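Local structure of erythromycin C-12 hydroxylase (Saccharopolyspora erythraea, 2JJN) at residues A[128-140]-A[396-409]. The protein catalyses the heme-dependent C-12 hydroxylation of the macrolactone ring of erythromycin D, giving erythromycin C. The protein carries 2 engineered substitutions. Sequence-based numbering, arbitrary orientation. Where two conformers were deposited one is given.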
# COMPACT_ATOMS: atom_id res chain seq x y z
N ASP A 128 -3.42 -18.48 18.97
CA ASP A 128 -4.53 -18.25 19.87
C ASP A 128 -5.88 -17.99 19.22
O ASP A 128 -6.88 -17.76 19.92
CB ASP A 128 -4.15 -17.08 20.77
CG ASP A 128 -3.06 -17.45 21.74
OD1 ASP A 128 -3.03 -18.64 22.12
OD2 ASP A 128 -2.26 -16.57 22.09
N ALA A 129 -5.95 -18.07 17.90
CA ALA A 129 -7.14 -17.56 17.21
C ALA A 129 -8.27 -18.57 16.98
O ALA A 129 -9.36 -18.20 16.49
CB ALA A 129 -6.72 -16.95 15.89
N GLY A 130 -8.03 -19.84 17.30
CA GLY A 130 -9.01 -20.90 16.99
C GLY A 130 -9.18 -21.11 15.51
O GLY A 130 -8.33 -20.69 14.71
N GLU A 131 -10.28 -21.78 15.13
CA GLU A 131 -10.47 -22.19 13.77
C GLU A 131 -11.47 -21.32 12.99
O GLU A 131 -11.61 -21.49 11.76
CB GLU A 131 -10.90 -23.65 13.74
CG GLU A 131 -9.85 -24.58 14.31
CD GLU A 131 -10.21 -26.04 14.14
OE1 GLU A 131 -11.42 -26.36 14.17
OE2 GLU A 131 -9.27 -26.86 14.02
N SER A 132 -12.17 -20.42 13.67
CA SER A 132 -13.06 -19.46 13.01
C SER A 132 -12.75 -18.09 13.57
O SER A 132 -12.88 -17.86 14.78
CB SER A 132 -14.52 -19.83 13.36
OG SER A 132 -15.41 -18.81 12.98
N PHE A 133 -12.26 -17.18 12.71
CA PHE A 133 -11.77 -15.89 13.20
C PHE A 133 -11.64 -14.94 12.03
O PHE A 133 -11.71 -15.36 10.88
CB PHE A 133 -10.41 -16.04 13.92
CG PHE A 133 -9.31 -16.62 13.06
CD1 PHE A 133 -8.46 -15.75 12.34
CD2 PHE A 133 -9.07 -17.99 13.01
CE1 PHE A 133 -7.38 -16.24 11.60
CE2 PHE A 133 -8.03 -18.52 12.23
CZ PHE A 133 -7.18 -17.65 11.49
N ASP A 134 -11.50 -13.65 12.36
CA ASP A 134 -11.32 -12.64 11.35
C ASP A 134 -9.82 -12.53 11.09
O ASP A 134 -9.08 -12.16 12.00
CB ASP A 134 -11.87 -11.29 11.82
CG ASP A 134 -11.51 -10.17 10.91
OD1 ASP A 134 -11.49 -9.00 11.38
OD2 ASP A 134 -11.19 -10.39 9.73
N LEU A 135 -9.35 -12.87 9.88
CA LEU A 135 -7.93 -12.75 9.59
C LEU A 135 -7.41 -11.33 9.80
O LEU A 135 -6.27 -11.14 10.18
CB LEU A 135 -7.67 -13.17 8.13
CG LEU A 135 -6.21 -13.17 7.70
CD1 LEU A 135 -5.52 -14.27 8.43
CD2 LEU A 135 -6.10 -13.32 6.21
N VAL A 136 -8.26 -10.33 9.53
CA VAL A 136 -7.79 -8.95 9.65
C VAL A 136 -7.60 -8.58 11.14
O VAL A 136 -6.53 -8.14 11.56
CB VAL A 136 -8.76 -7.98 8.94
CG1 VAL A 136 -8.31 -6.52 9.17
CG2 VAL A 136 -8.85 -8.28 7.47
N ASP A 137 -8.65 -8.69 11.97
CA ASP A 137 -8.50 -8.37 13.36
C ASP A 137 -7.41 -9.18 14.05
O ASP A 137 -6.72 -8.66 14.95
CB ASP A 137 -9.82 -8.58 14.13
CG ASP A 137 -10.84 -7.52 13.87
OD1 ASP A 137 -10.56 -6.51 13.18
OD2 ASP A 137 -11.99 -7.74 14.33
N VAL A 138 -7.25 -10.46 13.65
CA VAL A 138 -6.35 -11.36 14.39
C VAL A 138 -4.90 -11.13 13.97
O VAL A 138 -3.99 -11.13 14.82
CB VAL A 138 -6.71 -12.84 14.20
CG1 VAL A 138 -5.59 -13.78 14.72
CG2 VAL A 138 -8.01 -13.14 14.95
N LEU A 139 -4.68 -10.97 12.66
CA LEU A 139 -3.30 -10.96 12.15
C LEU A 139 -3.00 -9.81 11.20
O LEU A 139 -1.98 -9.12 11.36
CB LEU A 139 -2.99 -12.28 11.42
CG LEU A 139 -1.57 -12.35 10.82
CD1 LEU A 139 -0.50 -12.26 11.91
CD2 LEU A 139 -1.34 -13.62 10.01
N ALA A 140 -3.83 -9.61 10.19
CA ALA A 140 -3.35 -8.75 9.08
C ALA A 140 -3.28 -7.31 9.54
O ALA A 140 -2.44 -6.54 9.08
CB ALA A 140 -4.23 -8.88 7.85
N THR A 396 -10.55 -5.82 1.52
CA THR A 396 -11.72 -5.91 2.38
C THR A 396 -11.38 -5.47 3.79
O THR A 396 -10.26 -5.66 4.28
CB THR A 396 -12.31 -7.31 2.38
OG1 THR A 396 -11.37 -8.23 2.91
CG2 THR A 396 -12.70 -7.73 0.93
N ARG A 397 -12.39 -4.91 4.46
CA ARG A 397 -12.19 -4.38 5.80
C ARG A 397 -11.99 -5.47 6.87
O ARG A 397 -11.28 -5.28 7.84
CB ARG A 397 -13.40 -3.54 6.20
CG ARG A 397 -13.53 -2.30 5.31
CD ARG A 397 -14.97 -1.77 5.20
NE ARG A 397 -15.50 -1.46 6.52
CZ ARG A 397 -16.79 -1.19 6.76
NH1 ARG A 397 -17.68 -1.18 5.78
NH2 ARG A 397 -17.18 -0.93 8.00
N HIS A 398 -12.66 -6.59 6.62
CA HIS A 398 -12.51 -7.78 7.43
C HIS A 398 -12.44 -8.98 6.54
O HIS A 398 -12.83 -8.90 5.37
CB HIS A 398 -13.70 -7.88 8.37
CG HIS A 398 -13.68 -6.78 9.38
ND1 HIS A 398 -12.79 -6.77 10.43
CD2 HIS A 398 -14.33 -5.59 9.41
CE1 HIS A 398 -12.91 -5.63 11.10
NE2 HIS A 398 -13.86 -4.91 10.52
N LEU A 399 -11.97 -10.09 7.07
CA LEU A 399 -11.94 -11.31 6.27
C LEU A 399 -12.15 -12.50 7.23
O LEU A 399 -11.21 -13.13 7.70
CB LEU A 399 -10.55 -11.44 5.56
CG LEU A 399 -10.65 -12.52 4.46
CD1 LEU A 399 -11.39 -12.00 3.21
CD2 LEU A 399 -9.24 -13.05 4.05
N PRO A 400 -13.41 -12.79 7.53
CA PRO A 400 -13.69 -13.97 8.33
C PRO A 400 -13.20 -15.18 7.58
O PRO A 400 -13.46 -15.34 6.37
CB PRO A 400 -15.24 -13.97 8.41
CG PRO A 400 -15.65 -12.56 8.05
CD PRO A 400 -14.61 -12.04 7.11
N VAL A 401 -12.46 -16.02 8.28
CA VAL A 401 -11.97 -17.25 7.66
C VAL A 401 -12.29 -18.45 8.52
O VAL A 401 -12.58 -18.36 9.72
CB VAL A 401 -10.42 -17.18 7.44
CG1 VAL A 401 -10.09 -16.10 6.38
CG2 VAL A 401 -9.72 -16.86 8.80
N LEU A 402 -12.21 -19.61 7.86
CA LEU A 402 -12.41 -20.89 8.54
C LEU A 402 -11.21 -21.76 8.23
O LEU A 402 -10.82 -21.92 7.06
CB LEU A 402 -13.68 -21.57 8.04
CG LEU A 402 -15.00 -20.85 8.32
CD1 LEU A 402 -16.14 -21.40 7.46
CD2 LEU A 402 -15.35 -20.92 9.79
N ALA A 403 -10.62 -22.33 9.29
CA ALA A 403 -9.59 -23.35 9.18
C ALA A 403 -10.26 -24.72 9.32
O ALA A 403 -10.77 -25.06 10.42
CB ALA A 403 -8.57 -23.17 10.30
N GLY A 404 -10.25 -25.51 8.28
CA GLY A 404 -10.75 -26.88 8.41
C GLY A 404 -9.81 -27.80 9.19
O GLY A 404 -10.24 -28.90 9.62
N SER A 405 -8.54 -27.38 9.37
CA SER A 405 -7.57 -28.17 10.10
C SER A 405 -6.71 -27.22 10.93
O SER A 405 -6.37 -26.11 10.49
CB SER A 405 -6.65 -28.89 9.09
OG SER A 405 -7.44 -29.73 8.22
N SER A 406 -6.36 -27.69 12.13
CA SER A 406 -5.41 -26.95 12.97
C SER A 406 -4.87 -27.88 14.03
O SER A 406 -5.41 -28.98 14.23
CB SER A 406 -6.07 -25.79 13.68
OG SER A 406 -6.74 -26.25 14.86
N PRO A 407 -3.79 -27.46 14.70
CA PRO A 407 -3.24 -28.30 15.77
C PRO A 407 -4.14 -28.50 16.94
O PRO A 407 -3.76 -29.33 17.79
CB PRO A 407 -1.94 -27.57 16.22
CG PRO A 407 -1.58 -26.71 14.96
CD PRO A 407 -2.95 -26.28 14.43
N ARG A 408 -5.32 -27.82 16.98
CA ARG A 408 -6.24 -28.03 18.11
C ARG A 408 -7.08 -29.29 17.96
O ARG A 408 -7.68 -29.76 18.96
CB ARG A 408 -7.19 -26.84 18.25
CG ARG A 408 -6.59 -25.54 18.71
CD ARG A 408 -6.41 -25.52 20.20
NE ARG A 408 -7.68 -25.54 20.91
CZ ARG A 408 -8.21 -26.58 21.54
NH1 ARG A 408 -7.60 -27.81 21.64
NH2 ARG A 408 -9.39 -26.41 22.12
N GLN A 409 -7.12 -29.84 16.74
CA GLN A 409 -8.04 -30.98 16.49
C GLN A 409 -7.51 -32.23 17.14
O GLN A 409 -6.34 -32.49 17.04
CB GLN A 409 -8.23 -31.16 15.01
CG GLN A 409 -8.98 -29.97 14.48
CD GLN A 409 -9.16 -29.95 13.01
OE1 GLN A 409 -10.14 -29.34 12.51
NE2 GLN A 409 -8.21 -30.49 12.29
O HOH W 1 -12.57 -26.54 11.64
O HOH W 2 -15.02 -17.20 10.67
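Phe-133 and Val-401 form the central, hydrogen-bonded pair of an antiparallel strand contact, joining strand 132-134, after helix 115-127, to strand 400-402 close to the C-terminus, away from the heme. Val-401 N gives Phe-133 O a nearly straight bond of 2.8 Å, and Phe-133 N returns one to Val-401 O. Val-401 CG2 sits over one face of the Phe-133 ring, a CH-pi contact 3.8 Å from the centroid; Ala-129 CB lies over the opposite face. Beyond the strand, Leu-135 N bonds Leu-399 O, and the two leucines run side by side, touching through their CD2 atoms.

Asp-134 is the N-cap of helix 135-140. With CG anti to the backbone N (chi1 170°), its carboxylate reaches both His-398 and the first helical turn. OD1 takes His-398 ND1 at 2.8 Å, in the imidazole plane, and Asp-137 N from the other face of the carboxylate. OD2 likewise takes Leu-399 N (2.8 Å) and Val-136 N from opposite faces. Four donors, two to each oxygen, hold the carboxylate against rotation.

At the other end, Ala-403 N bonds Glu-131 O at 2.8 Å. In the conformer given, Glu-131 OE2 accepts from Ser-406 OG.

Strand 400-402 also pairs with 378-379, as the middle strand of the small three-stranded antiparallel sheet typical of the cytochrome P450 fold.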